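Local structure of folylpolyglutamate synthase (FolC) (Helicobacter pylori, 6K8C) at residues Lys36-Ala41 with His113-Ala118; Ser160-Ile165 with Thr183-Met188; Leu191-Pro196 with Lys215-Gln220; Ile311-Gln316 with Arg343-Glu348; Lys332-Leu337 with Leu357-Ala362. The protein probably catalyses the ATP-dependent addition of glutamate to dihydropteroate, giving dihydrofolate, and then to reduced folates, building their polyglutamate tails. One frame throughout, in Å; residues are numbered along the deposited sequence.

Contact 1: Lys36-Ala41 with His113-Ala118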
# COMPACT_ATOMS: atom_id res chain seq x y z
N LYS A 36 20.58 -3.28 14.56
CA LYS A 36 21.23 -3.60 15.83
C LYS A 36 21.82 -2.35 16.47
O LYS A 36 21.67 -2.13 17.68
CB LYS A 36 22.31 -4.66 15.61
CG LYS A 36 22.31 -5.78 16.64
CD LYS A 36 21.26 -6.85 16.31
CE LYS A 36 21.39 -8.07 17.22
NZ LYS A 36 20.81 -9.29 16.60
N ASP A 37 22.49 -1.52 15.67
CA ASP A 37 23.01 -0.25 16.18
C ASP A 37 21.89 0.66 16.65
O ASP A 37 22.03 1.34 17.68
CB ASP A 37 23.84 0.45 15.10
CG ASP A 37 25.14 -0.25 14.81
OD1 ASP A 37 25.40 -1.30 15.43
OD2 ASP A 37 25.90 0.26 13.97
N PHE A 38 20.78 0.71 15.91
CA PHE A 38 19.65 1.53 16.33
C PHE A 38 19.15 1.12 17.70
O PHE A 38 18.89 1.97 18.56
CB PHE A 38 18.51 1.45 15.30
CG PHE A 38 17.22 2.03 15.81
CD1 PHE A 38 16.96 3.38 15.70
CD2 PHE A 38 16.28 1.23 16.45
CE1 PHE A 38 15.79 3.93 16.19
CE2 PHE A 38 15.11 1.76 16.95
CZ PHE A 38 14.86 3.11 16.81
N LYS A 39 18.98 -0.19 17.91
CA LYS A 39 18.42 -0.66 19.18
C LYS A 39 19.37 -0.34 20.33
O LYS A 39 18.93 0.09 21.41
CB LYS A 39 18.14 -2.15 19.10
CG LYS A 39 16.85 -2.50 18.35
CD LYS A 39 16.57 -3.99 18.42
CE LYS A 39 17.65 -4.79 17.72
NZ LYS A 39 17.40 -6.26 17.80
N ASN A 40 20.67 -0.53 20.12
CA ASN A 40 21.66 -0.13 21.12
C ASN A 40 21.58 1.36 21.41
O ASN A 40 21.49 1.78 22.58
CB ASN A 40 23.07 -0.50 20.65
CG ASN A 40 23.39 -1.98 20.86
OD1 ASN A 40 22.84 -2.64 21.75
ND2 ASN A 40 24.32 -2.50 20.06
N ALA A 41 21.59 2.19 20.37
CA ALA A 41 21.62 3.64 20.58
C ALA A 41 20.29 4.19 21.06
O ALA A 41 20.26 5.24 21.71
CB ALA A 41 22.05 4.36 19.30
N HIS A 113 23.56 9.86 13.85
CA HIS A 113 24.20 8.57 14.03
C HIS A 113 24.67 8.01 12.70
O HIS A 113 24.03 8.20 11.66
CB HIS A 113 23.26 7.58 14.71
CG HIS A 113 22.81 8.03 16.07
ND1 HIS A 113 23.27 7.45 17.23
CD2 HIS A 113 21.94 9.00 16.44
CE1 HIS A 113 22.70 8.05 18.27
NE2 HIS A 113 21.89 8.99 17.82
N ALA A 114 25.80 7.31 12.74
CA ALA A 114 26.41 6.79 11.52
C ALA A 114 25.48 5.82 10.80
O ALA A 114 25.43 5.82 9.56
CB ALA A 114 27.74 6.11 11.85
N PHE A 115 24.74 4.99 11.54
CA PHE A 115 23.88 4.02 10.88
C PHE A 115 22.78 4.70 10.07
O PHE A 115 22.28 4.12 9.09
CB PHE A 115 23.28 3.03 11.89
CG PHE A 115 22.47 3.67 12.99
CD1 PHE A 115 21.17 4.10 12.76
CD2 PHE A 115 23.00 3.80 14.27
CE1 PHE A 115 20.43 4.67 13.78
CE2 PHE A 115 22.26 4.37 15.28
CZ PHE A 115 20.97 4.81 15.04
N SER A 116 22.40 5.92 10.44
CA SER A 116 21.39 6.64 9.67
C SER A 116 21.93 7.06 8.31
O SER A 116 21.20 7.02 7.31
CB SER A 116 20.91 7.85 10.46
OG SER A 116 20.16 7.44 11.59
N SER A 117 23.20 7.47 8.24
CA SER A 117 23.78 7.82 6.95
C SER A 117 23.97 6.59 6.08
O SER A 117 23.92 6.70 4.85
CB SER A 117 25.12 8.54 7.15
OG SER A 117 24.92 9.83 7.69
N ALA A 118 24.19 5.43 6.69
CA ALA A 118 24.34 4.20 5.92
C ALA A 118 23.02 3.69 5.36
O ALA A 118 23.03 2.84 4.46
CB ALA A 118 24.99 3.12 6.79
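The last turns of helix 28-41 and the short helix 114-118 run nearly antiparallel, 150° between their directions, with the axes of the two segments 10.1 Å apart at closest approach. This is a helix-helix packing on the N-terminal, Mur-ligase-like part of the enzyme, centred on the Phe115 ring, whose CD2 lies 3.6 Å from Asp37 CB. Phe115 holds CG in the crowded position between its own backbone N and carbonyl carbon (chi1 58°), so the ring stands out toward helix 28-41 and meets its backbone as much as its side chains. Over one face lies the start of Phe38: Phe38 CA is 3.8 Å from Phe115 CZ. The other face is taken from within its own segment by His113 CB, 3.4 Å above the plane and offset toward the rim. Phe38 turns its own ring away, CG anti to the backbone N (chi1 167°), and is met at its edge by Phe115 CE1; the two side chains cross obliquely, without a ring stack. Farther out, the Phe38 ring meets Phe42 and stands edge-to-face with Phe43, while helix 121-132 touches both phenylalanines through Val130, Met131 and Leu127. No hydrogen bond joins the two segments. Toward the C-terminal end of segment 36-41 the methyl Ala41 CB touches the imidazole of His113 at 3.9 Å from CE1 and sits 4.0 Å from Phe115 CE2, at the edge of that ring.

Contact 2: Ser160-Ile165 with Thr183-Met188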
# COMPACT_ATOMS: atom_id res chain seq x y z
N SER A 160 2.55 -12.37 11.17
CA SER A 160 2.62 -12.03 9.76
C SER A 160 1.25 -12.18 9.14
O SER A 160 0.50 -13.10 9.48
CB SER A 160 3.63 -12.91 9.02
OG SER A 160 4.93 -12.78 9.58
N VAL A 161 0.90 -11.27 8.23
CA VAL A 161 -0.31 -11.37 7.43
C VAL A 161 0.11 -11.45 5.97
O VAL A 161 0.70 -10.50 5.44
CB VAL A 161 -1.26 -10.18 7.66
CG1 VAL A 161 -2.47 -10.29 6.75
CG2 VAL A 161 -1.69 -10.13 9.12
N PHE A 162 -0.18 -12.57 5.32
CA PHE A 162 0.17 -12.76 3.92
C PHE A 162 -1.07 -12.47 3.08
O PHE A 162 -2.00 -13.28 3.03
CB PHE A 162 0.71 -14.16 3.67
CG PHE A 162 2.06 -14.39 4.29
CD1 PHE A 162 3.20 -13.84 3.73
CD2 PHE A 162 2.18 -15.15 5.44
CE1 PHE A 162 4.45 -14.04 4.31
CE2 PHE A 162 3.43 -15.36 6.02
CZ PHE A 162 4.56 -14.80 5.45
N THR A 163 -1.08 -11.30 2.44
CA THR A 163 -2.12 -10.94 1.49
C THR A 163 -1.87 -11.70 0.18
O THR A 163 -0.87 -12.41 0.05
CB THR A 163 -2.15 -9.42 1.31
OG1 THR A 163 -1.03 -8.99 0.52
CG2 THR A 163 -2.10 -8.73 2.67
N PRO A 164 -2.79 -11.63 -0.79
CA PRO A 164 -2.62 -12.43 -2.02
C PRO A 164 -1.32 -12.11 -2.76
O PRO A 164 -0.96 -10.94 -2.94
CB PRO A 164 -3.85 -12.06 -2.85
CG PRO A 164 -4.90 -11.80 -1.82
CD PRO A 164 -4.14 -11.04 -0.73
N ILE A 165 -0.63 -13.16 -3.18
CA ILE A 165 0.68 -13.08 -3.83
C ILE A 165 0.52 -13.38 -5.31
O ILE A 165 -0.14 -14.36 -5.69
CB ILE A 165 1.69 -14.04 -3.18
CG1 ILE A 165 1.95 -13.65 -1.73
CG2 ILE A 165 2.99 -14.08 -3.97
CD1 ILE A 165 2.46 -14.80 -0.88
N THR A 183 10.41 -16.16 -1.73
CA THR A 183 11.10 -15.06 -1.05
C THR A 183 10.20 -14.40 -0.01
O THR A 183 10.66 -14.02 1.07
CB THR A 183 11.58 -14.03 -2.07
OG1 THR A 183 10.47 -13.26 -2.54
CG2 THR A 183 12.25 -14.72 -3.24
N LYS A 184 8.90 -14.27 -0.31
CA LYS A 184 7.98 -13.65 0.64
C LYS A 184 7.73 -14.57 1.83
O LYS A 184 7.73 -14.11 2.98
CB LYS A 184 6.66 -13.31 -0.06
CG LYS A 184 6.80 -12.28 -1.18
CD LYS A 184 5.44 -11.75 -1.61
CE LYS A 184 5.56 -10.75 -2.76
NZ LYS A 184 6.19 -9.48 -2.33
N LEU A 185 7.52 -15.86 1.58
CA LEU A 185 7.08 -16.76 2.64
C LEU A 185 8.22 -17.25 3.52
O LEU A 185 7.97 -17.68 4.65
CB LEU A 185 6.36 -17.97 2.02
CG LEU A 185 5.02 -17.64 1.36
CD1 LEU A 185 4.63 -18.74 0.38
CD2 LEU A 185 3.95 -17.43 2.41
N LYS A 186 9.47 -17.20 3.04
CA LYS A 186 10.57 -17.78 3.79
C LYS A 186 10.78 -17.08 5.13
O LYS A 186 11.24 -17.71 6.09
CB LYS A 186 11.86 -17.75 2.97
CG LYS A 186 12.12 -19.03 2.20
CD LYS A 186 13.32 -18.89 1.27
CE LYS A 186 13.50 -20.15 0.44
NZ LYS A 186 13.29 -19.90 -1.01
N ALA A 187 10.46 -15.80 5.21
CA ALA A 187 10.63 -15.03 6.44
C ALA A 187 9.42 -15.09 7.36
O ALA A 187 9.31 -14.27 8.27
CB ALA A 187 10.97 -13.58 6.10
N MET A 188 8.51 -16.04 7.14
CA MET A 188 7.38 -16.20 8.05
C MET A 188 7.89 -16.59 9.43
O MET A 188 8.85 -17.35 9.57
CB MET A 188 6.38 -17.23 7.51
CG MET A 188 6.65 -18.67 7.91
SD MET A 188 5.30 -19.82 7.53
CE MET A 188 5.08 -19.59 5.77
O HOH W 1 6.92 -12.30 7.69
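This is a buried apolar contact between an inner strand of the Mur ligase middle domain and a helix that packs on its sheet: strand 159-162 with the loop after it on one side, the C-terminal part of helix 177-185 and the turn that follows on the other. Phe162 is the centrepiece. With CG anti to its carbonyl carbon (chi1 -69°), its ring projects from the strand and receives the methyl Leu185 CD2 squarely on one face, a CH-pi contact 3.8 Å from the ring centroid and only 7° off the normal. The rim is held too. Lys184 O comes to the ring edge, 3.5 Å from Phe162 CE1, and Met188 CB meets Phe162 CZ at 3.7 Å, also near the ring plane. A type I turn, closed by Met188 N donating to Leu185 O at 3.0 Å, places the two residues so that Leu185 covers a face and Met188 reaches the edge. Beyond the strand, Ile165 and Lys184 meet tip to tip, Ile165 CG1 lying 4.0 Å from Lys184 CD, so the lysine takes part through its aliphatic chain. The one polar link is a water that binds Ser160 OG at 2.8 Å and donates to Ala187 O, a carbonyl that also accepts from Lys157. Around this layer, Leu185 and Met188 continue onto helix 199-211 through Ile208, while the strand is hydrogen-bonded between strands 48-53 and 191-194.

Contact 3: Leu191-Pro196 with Lys215-Gln220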
# COMPACT_ATOMS: atom_id res chain seq x y z
N LEU A 191 3.75 -17.43 13.78
CA LEU A 191 2.30 -17.24 13.74
C LEU A 191 1.96 -16.37 12.54
O LEU A 191 2.42 -15.22 12.46
CB LEU A 191 1.79 -16.60 15.03
CG LEU A 191 0.29 -16.36 15.16
CD1 LEU A 191 -0.47 -17.65 14.97
CD2 LEU A 191 -0.04 -15.71 16.50
N SER A 192 1.17 -16.90 11.61
CA SER A 192 0.85 -16.16 10.39
C SER A 192 -0.57 -16.44 9.94
O SER A 192 -1.08 -17.56 10.08
CB SER A 192 1.82 -16.52 9.26
OG SER A 192 3.16 -16.31 9.66
N ILE A 193 -1.20 -15.41 9.40
CA ILE A 193 -2.49 -15.49 8.73
C ILE A 193 -2.24 -15.41 7.24
O ILE A 193 -1.42 -14.60 6.80
CB ILE A 193 -3.42 -14.36 9.21
CG1 ILE A 193 -3.80 -14.60 10.67
CG2 ILE A 193 -4.66 -14.25 8.34
CD1 ILE A 193 -3.62 -13.41 11.51
N ILE A 194 -2.91 -16.24 6.46
CA ILE A 194 -2.73 -16.22 5.01
C ILE A 194 -4.08 -16.03 4.34
O ILE A 194 -5.01 -16.82 4.58
CB ILE A 194 -1.99 -17.47 4.49
CG1 ILE A 194 -1.69 -17.33 3.00
CG2 ILE A 194 -2.74 -18.76 4.78
CD1 ILE A 194 -0.41 -18.04 2.57
N ALA A 195 -4.20 -14.97 3.54
CA ALA A 195 -5.38 -14.75 2.71
C ALA A 195 -5.49 -15.84 1.64
O ALA A 195 -4.51 -16.55 1.38
CB ALA A 195 -5.29 -13.37 2.05
N PRO A 196 -6.66 -16.00 1.02
CA PRO A 196 -6.78 -16.99 -0.07
C PRO A 196 -5.76 -16.73 -1.16
O PRO A 196 -5.57 -15.59 -1.61
CB PRO A 196 -8.22 -16.79 -0.57
CG PRO A 196 -8.95 -16.25 0.62
CD PRO A 196 -7.95 -15.36 1.32
N LYS A 215 2.65 -21.89 13.00
CA LYS A 215 1.20 -21.99 12.91
C LYS A 215 0.72 -21.08 11.78
O LYS A 215 0.97 -19.87 11.79
CB LYS A 215 0.53 -21.62 14.24
CG LYS A 215 -1.00 -21.67 14.19
CD LYS A 215 -1.63 -20.83 15.30
CE LYS A 215 -3.02 -21.30 15.68
NZ LYS A 215 -3.51 -20.52 16.85
N LEU A 216 0.05 -21.68 10.80
CA LEU A 216 -0.46 -20.98 9.63
C LEU A 216 -1.98 -20.99 9.71
O LEU A 216 -2.59 -22.06 9.68
CB LEU A 216 0.04 -21.65 8.35
CG LEU A 216 -0.21 -20.98 7.01
CD1 LEU A 216 0.42 -19.59 6.98
CD2 LEU A 216 0.33 -21.86 5.88
N ILE A 217 -2.58 -19.82 9.83
CA ILE A 217 -4.03 -19.69 9.92
C ILE A 217 -4.55 -19.35 8.53
O ILE A 217 -4.33 -18.24 8.03
CB ILE A 217 -4.45 -18.62 10.94
CG1 ILE A 217 -4.01 -19.03 12.35
CG2 ILE A 217 -5.96 -18.40 10.91
CD1 ILE A 217 -4.01 -17.87 13.34
N VAL A 218 -5.25 -20.29 7.91
CA VAL A 218 -5.71 -20.13 6.54
C VAL A 218 -7.09 -19.47 6.55
O VAL A 218 -8.04 -20.02 7.12
CB VAL A 218 -5.75 -21.48 5.81
CG1 VAL A 218 -6.21 -21.30 4.37
CG2 VAL A 218 -4.36 -22.13 5.85
N VAL A 219 -7.20 -18.31 5.93
CA VAL A 219 -8.47 -17.59 5.89
C VAL A 219 -9.39 -18.27 4.89
O VAL A 219 -9.02 -18.48 3.73
CB VAL A 219 -8.26 -16.11 5.53
CG1 VAL A 219 -9.59 -15.43 5.32
CG2 VAL A 219 -7.47 -15.41 6.63
N GLN A 220 -10.59 -18.63 5.34
CA GLN A 220 -11.58 -19.24 4.46
C GLN A 220 -11.99 -18.27 3.36
O GLN A 220 -12.11 -17.06 3.58
CB GLN A 220 -12.82 -19.65 5.26
CG GLN A 220 -12.64 -20.88 6.12
CD GLN A 220 -13.94 -21.64 6.28
OE1 GLN A 220 -14.95 -21.09 6.73
NE2 GLN A 220 -13.94 -22.92 5.90
O HOH W 2 3.71 -18.67 10.43
O HOH W 3 -6.57 -18.61 2.70
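Strands 191-194 and 215-218 run parallel, twisted by 22°, the axes of these short segments 4.7 Å apart at closest approach, in register from Leu191 beside Lys215 to Ile194 beside Val218. Four backbone bonds lace them, two accepted by each segment; the shortest and straightest is Ile217 N to Ser192 O, 2.7 Å with 174° at the hydrogen. The last, Val219 N to Ile194 O, extends the ladder past the regular strands. On the face with Leu191, Ile193, Lys215 and Ile217, Leu191 CD1 presses against Lys215 CD at 3.4 Å, tighter than normal contact, side by side. Ile193 CG2 is similarly close to Val219 CG2, 3.5 Å away. On the other face Ile194 holds CG2 in the crowded position between its N and carbonyl carbon, which sets that methyl between Leu216 CD1 and Val218 CG2, each 3.9 Å off. Helix 199-211, the connection of this beta-alpha-beta crossover, packs there through Ala205. A water donates to Ile194 O and Val219 O. Another accepts from Ser192 OG at 2.5 Å and donates to Lys215 O. Backbone bonds thus set the register, mostly branched apolar side chains pack on both faces, and waters further serve the already bonded Lys215 O and Ile194 O.

Contact 4: Ile311-Gln316 with Arg343-Glu348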
# COMPACT_ATOMS: atom_id res chain seq x y z
N ILE A 311 -6.89 9.74 -17.72
CA ILE A 311 -5.45 9.96 -17.78
C ILE A 311 -4.78 8.69 -17.25
O ILE A 311 -4.99 8.31 -16.09
CB ILE A 311 -5.03 11.19 -16.96
CG1 ILE A 311 -5.63 12.45 -17.58
CG2 ILE A 311 -3.51 11.32 -16.88
CD1 ILE A 311 -5.67 13.65 -16.65
N TYR A 312 -3.99 8.03 -18.10
CA TYR A 312 -3.75 6.61 -17.89
C TYR A 312 -2.39 6.17 -18.41
O TYR A 312 -1.94 6.62 -19.47
CB TYR A 312 -4.86 5.79 -18.59
CG TYR A 312 -4.69 4.29 -18.53
CD1 TYR A 312 -5.18 3.56 -17.45
CD2 TYR A 312 -4.05 3.59 -19.55
CE1 TYR A 312 -5.04 2.18 -17.39
CE2 TYR A 312 -3.90 2.22 -19.49
CZ TYR A 312 -4.40 1.52 -18.41
OH TYR A 312 -4.25 0.15 -18.35
N ASN A 313 -1.76 5.28 -17.66
CA ASN A 313 -0.72 4.39 -18.16
C ASN A 313 -0.71 3.18 -17.24
O ASN A 313 -1.36 3.17 -16.19
CB ASN A 313 0.65 5.08 -18.21
CG ASN A 313 1.47 4.63 -19.41
OD1 ASN A 313 1.27 3.54 -19.95
ND2 ASN A 313 2.42 5.46 -19.82
N CYS A 314 0.03 2.14 -17.63
CA CYS A 314 0.08 0.95 -16.80
C CYS A 314 1.37 0.19 -17.04
O CYS A 314 2.08 0.41 -18.02
CB CYS A 314 -1.14 0.05 -17.04
SG CYS A 314 -1.07 -0.87 -18.59
N TYR A 315 1.66 -0.73 -16.12
CA TYR A 315 2.82 -1.59 -16.23
C TYR A 315 2.55 -2.72 -17.22
O TYR A 315 1.40 -2.98 -17.60
CB TYR A 315 3.20 -2.14 -14.85
CG TYR A 315 3.78 -1.10 -13.92
CD1 TYR A 315 4.92 -0.38 -14.26
CD2 TYR A 315 3.17 -0.82 -12.70
CE1 TYR A 315 5.44 0.58 -13.41
CE2 TYR A 315 3.69 0.13 -11.84
CZ TYR A 315 4.82 0.83 -12.20
OH TYR A 315 5.33 1.79 -11.35
N GLN A 316 3.62 -3.39 -17.65
CA GLN A 316 3.52 -4.40 -18.70
C GLN A 316 2.85 -5.68 -18.22
O GLN A 316 2.37 -6.46 -19.05
CB GLN A 316 4.90 -4.71 -19.24
CG GLN A 316 5.26 -3.96 -20.50
CD GLN A 316 4.76 -4.67 -21.74
OE1 GLN A 316 5.32 -5.68 -22.15
NE2 GLN A 316 3.69 -4.15 -22.33
N ARG A 343 9.40 -0.93 -16.80
CA ARG A 343 8.34 -1.93 -16.87
C ARG A 343 6.98 -1.34 -17.22
O ARG A 343 5.96 -2.00 -17.01
CB ARG A 343 8.26 -2.71 -15.55
CG ARG A 343 9.39 -3.72 -15.39
CD ARG A 343 9.48 -4.66 -16.59
NE ARG A 343 8.38 -5.63 -16.67
CZ ARG A 343 7.76 -5.97 -17.79
NH1 ARG A 343 8.11 -5.42 -18.95
NH2 ARG A 343 6.77 -6.86 -17.76
N VAL A 344 6.95 -0.12 -17.77
CA VAL A 344 5.70 0.44 -18.27
C VAL A 344 5.37 -0.20 -19.61
O VAL A 344 6.26 -0.56 -20.40
CB VAL A 344 5.82 1.97 -18.37
CG1 VAL A 344 4.66 2.58 -19.16
CG2 VAL A 344 5.91 2.59 -16.99
N ILE A 345 4.07 -0.36 -19.88
CA ILE A 345 3.63 -0.88 -21.17
C ILE A 345 4.22 -0.03 -22.30
O ILE A 345 4.40 1.19 -22.17
CB ILE A 345 2.09 -0.91 -21.25
CG1 ILE A 345 1.62 -1.63 -22.51
CG2 ILE A 345 1.50 0.49 -21.22
CD1 ILE A 345 0.21 -2.17 -22.40
N LYS A 346 4.56 -0.69 -23.40
CA LYS A 346 5.08 0.02 -24.56
C LYS A 346 3.98 0.84 -25.21
O LYS A 346 2.82 0.41 -25.29
CB LYS A 346 5.69 -0.97 -25.56
CG LYS A 346 7.18 -1.24 -25.35
CD LYS A 346 7.90 -0.01 -24.78
CE LYS A 346 9.41 -0.23 -24.71
NZ LYS A 346 10.15 1.02 -24.38
N LEU A 347 4.35 2.03 -25.68
CA LEU A 347 3.37 3.02 -26.12
C LEU A 347 2.52 2.50 -27.27
O LEU A 347 1.29 2.65 -27.27
CB LEU A 347 4.09 4.31 -26.50
CG LEU A 347 3.32 5.61 -26.78
CD1 LEU A 347 2.94 5.68 -28.24
CD2 LEU A 347 2.10 5.75 -25.88
N GLU A 348 3.15 1.88 -28.27
CA GLU A 348 2.40 1.44 -29.45
C GLU A 348 1.50 0.25 -29.13
O GLU A 348 0.44 0.10 -29.74
CB GLU A 348 3.36 1.09 -30.59
CG GLU A 348 4.06 2.30 -31.19
CD GLU A 348 3.08 3.29 -31.79
OE1 GLU A 348 2.18 2.85 -32.54
OE2 GLU A 348 3.21 4.50 -31.52
O HOH W 4 2.82 3.33 -22.35
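The guanidinium of Arg343 carries Gln316 CB over one face, 3.2 Å from NH2, because bends at chi2 and chi3 fold the arginine back across the other segment. The Tyr315 ring is met at its edge instead: Arg343 O approaches CD1 at 3.4 Å near the ring plane, with Val344 N also at the rim. Behind these groups, the loop following strand 308-312 meets the loop leading into helix 347-357, their touching parts running 109° apart, in a single backbone bridge at Tyr315 and Val344. Ile345 N donates to Cys314 O at 2.8 Å and 175°, and Gln316 N to Arg343 O, also 2.8 Å. Asn313 works on both segments. Its OD1 accepts from the backbone N of Cys314 and from a water that donates as well to Ile345 O, while the same oxygen lies 3.3 Å from Ile345 CG2; its ND2 is bonded to Leu337 O, just past the end of the neighbouring strand 331-336. That leaves the amide's rotation fixed from both ends. Gln316 crosses Ile345 at about a right angle, its NE2 only 3.3 Å from Ile345 CG1. Leu350 of helix 347-357 touches Asn313 and Ile345. In this glutamate ligase domain, then, two loops are joined by main-chain bonds, with a buried asparagine held at both oxygen and nitrogen, whereas the amide nitrogen Gln316 NE2, buried against hydrocarbon, has no polar partner in the model.

Contact 5: Lys332-Leu337 with Leu357-Ala362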
# COMPACT_ATOMS: atom_id res chain seq x y z
N LYS A 332 -14.83 9.05 -22.47
CA LYS A 332 -14.95 9.54 -23.84
C LYS A 332 -13.60 9.70 -24.53
O LYS A 332 -13.56 9.76 -25.76
CB LYS A 332 -15.68 10.89 -23.86
CG LYS A 332 -14.93 12.04 -23.19
CD LYS A 332 -15.81 13.27 -23.11
CE LYS A 332 -15.09 14.44 -22.46
NZ LYS A 332 -15.96 15.65 -22.43
N LYS A 333 -12.51 9.75 -23.78
CA LYS A 333 -11.19 9.89 -24.37
C LYS A 333 -10.15 9.46 -23.35
O LYS A 333 -10.34 9.64 -22.15
CB LYS A 333 -10.93 11.34 -24.83
CG LYS A 333 -9.70 11.51 -25.71
CD LYS A 333 -9.61 12.91 -26.28
CE LYS A 333 -8.43 13.04 -27.24
NZ LYS A 333 -8.01 14.46 -27.43
N VAL A 334 -9.06 8.89 -23.85
CA VAL A 334 -7.93 8.49 -23.01
C VAL A 334 -6.74 9.38 -23.35
O VAL A 334 -6.35 9.49 -24.52
CB VAL A 334 -7.56 7.01 -23.21
CG1 VAL A 334 -6.38 6.63 -22.32
CG2 VAL A 334 -8.77 6.11 -22.93
N LEU A 335 -6.17 10.02 -22.34
CA LEU A 335 -4.92 10.75 -22.48
C LEU A 335 -3.82 9.91 -21.85
O LEU A 335 -3.81 9.70 -20.63
CB LEU A 335 -5.01 12.13 -21.84
CG LEU A 335 -6.05 13.08 -22.44
CD1 LEU A 335 -6.07 14.41 -21.70
CD2 LEU A 335 -5.82 13.29 -23.93
N ILE A 336 -2.91 9.40 -22.68
CA ILE A 336 -1.83 8.56 -22.17
C ILE A 336 -0.80 9.44 -21.46
O ILE A 336 -0.30 10.41 -22.03
CB ILE A 336 -1.18 7.77 -23.31
CG1 ILE A 336 -2.24 6.97 -24.08
CG2 ILE A 336 -0.09 6.86 -22.77
CD1 ILE A 336 -1.78 6.47 -25.43
N LEU A 337 -0.49 9.09 -20.21
CA LEU A 337 0.53 9.79 -19.44
C LEU A 337 1.88 9.14 -19.74
O LEU A 337 2.26 8.13 -19.15
CB LEU A 337 0.22 9.75 -17.94
CG LEU A 337 1.06 10.69 -17.07
CD1 LEU A 337 0.83 12.13 -17.46
CD2 LEU A 337 0.77 10.48 -15.60
N LEU A 357 -10.46 -1.28 -28.69
CA LEU A 357 -11.61 -0.95 -27.86
C LEU A 357 -12.46 0.18 -28.44
O LEU A 357 -13.58 0.39 -27.97
CB LEU A 357 -11.14 -0.60 -26.45
CG LEU A 357 -10.75 -1.84 -25.65
CD1 LEU A 357 -9.99 -1.47 -24.39
CD2 LEU A 357 -11.98 -2.68 -25.31
N GLY A 358 -11.96 0.90 -29.44
CA GLY A 358 -12.71 2.03 -29.96
C GLY A 358 -12.65 3.27 -29.10
O GLY A 358 -13.60 4.07 -29.11
N LEU A 359 -11.57 3.47 -28.35
CA LEU A 359 -11.41 4.63 -27.49
C LEU A 359 -10.51 5.65 -28.19
O LEU A 359 -9.37 5.33 -28.54
CB LEU A 359 -10.81 4.24 -26.14
CG LEU A 359 -11.72 3.59 -25.10
CD1 LEU A 359 -10.89 2.88 -24.03
CD2 LEU A 359 -12.64 4.63 -24.48
N GLU A 360 -11.02 6.86 -28.39
CA GLU A 360 -10.17 7.95 -28.84
C GLU A 360 -9.06 8.19 -27.83
O GLU A 360 -9.25 8.04 -26.62
CB GLU A 360 -10.98 9.24 -29.03
CG GLU A 360 -12.36 9.06 -29.61
CD GLU A 360 -12.34 8.87 -31.11
OE1 GLU A 360 -11.28 9.13 -31.72
OE2 GLU A 360 -13.37 8.46 -31.68
N TYR A 361 -7.89 8.57 -28.33
CA TYR A 361 -6.78 8.81 -27.43
C TYR A 361 -5.85 9.88 -27.99
O TYR A 361 -5.94 10.26 -29.16
CB TYR A 361 -5.99 7.52 -27.15
CG TYR A 361 -5.32 6.93 -28.36
CD1 TYR A 361 -4.06 7.36 -28.76
CD2 TYR A 361 -5.94 5.94 -29.10
CE1 TYR A 361 -3.44 6.82 -29.87
CE2 TYR A 361 -5.33 5.39 -30.22
CZ TYR A 361 -4.08 5.84 -30.59
OH TYR A 361 -3.47 5.29 -31.70
N ALA A 362 -4.96 10.34 -27.13
CA ALA A 362 -3.89 11.28 -27.44
C ALA A 362 -2.94 11.24 -26.26
O ALA A 362 -3.20 10.57 -25.25
CB ALA A 362 -4.42 12.69 -27.70
O HOH W 5 -13.64 7.27 -27.34
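Tyr361 takes the crowded first torsion, CG between backbone N and carbonyl carbon (chi1 64°), and Ile336 sets CG1 anti to its carbonyl carbon (chi1 -54°); the two side chains then lie side by side, pointing the same way, with Ile336 CD1 4.1 Å from Tyr361 CD1. The phenol continues past this contact to bond Glu355 on helix 347-357. Val334, with CG2 anti to the carbonyl carbon, crosses Leu359 obliquely, Val334 CG2 lying 4.0 Å from Leu359 CD1. Lys333 is fully extended and runs along the other strand until its NZ comes 4.0 Å from the methyl Ala362 CB. Beneath the side chains, three parallel-strand bonds join the backbones: Val334 N to Glu360 O (2.9 Å), Ala362 N to Val334 O (3.1 Å) and Ile336 N to Ala362 O (2.8 Å). Tyr361 CA also sits close to Val334 O, at 3.0 Å. One residue earlier on the ladder, a water donates to Lys332 O and accepts from Glu360 N. Gly358, at positive phi, ends helix 347-357 in a Schellman motif and turns the chain toward the edge strand. The whole is a beta-alpha-beta crossover: strand 331-336, helix 347-357 and edge strand 361-363, with Leu354 of the helix touching Val334 and Leu359.

From the N terminus, contact 1 closes first, joining helix 28-41 to helix 114-118 across a long loop that includes strand 48-53. Contacts 2 and 3 follow in series in the middle domain and close short loops, contact 3 around helix 199-211. They share the large sheet: strand 159-162 bonds to strand 191-194, Phe162 N to Ile193 O at 2.8 Å. In the glutamate ligase domain contacts 4 and 5 cross, their segments alternating along the chain, contact 5 closing around helix 347-357; they meet through strands 308-312 and 331-336. None of the five nests within another. Contacts 1 and 5 lie about 50 Å apart between centres, on opposite sides of the chain's centre.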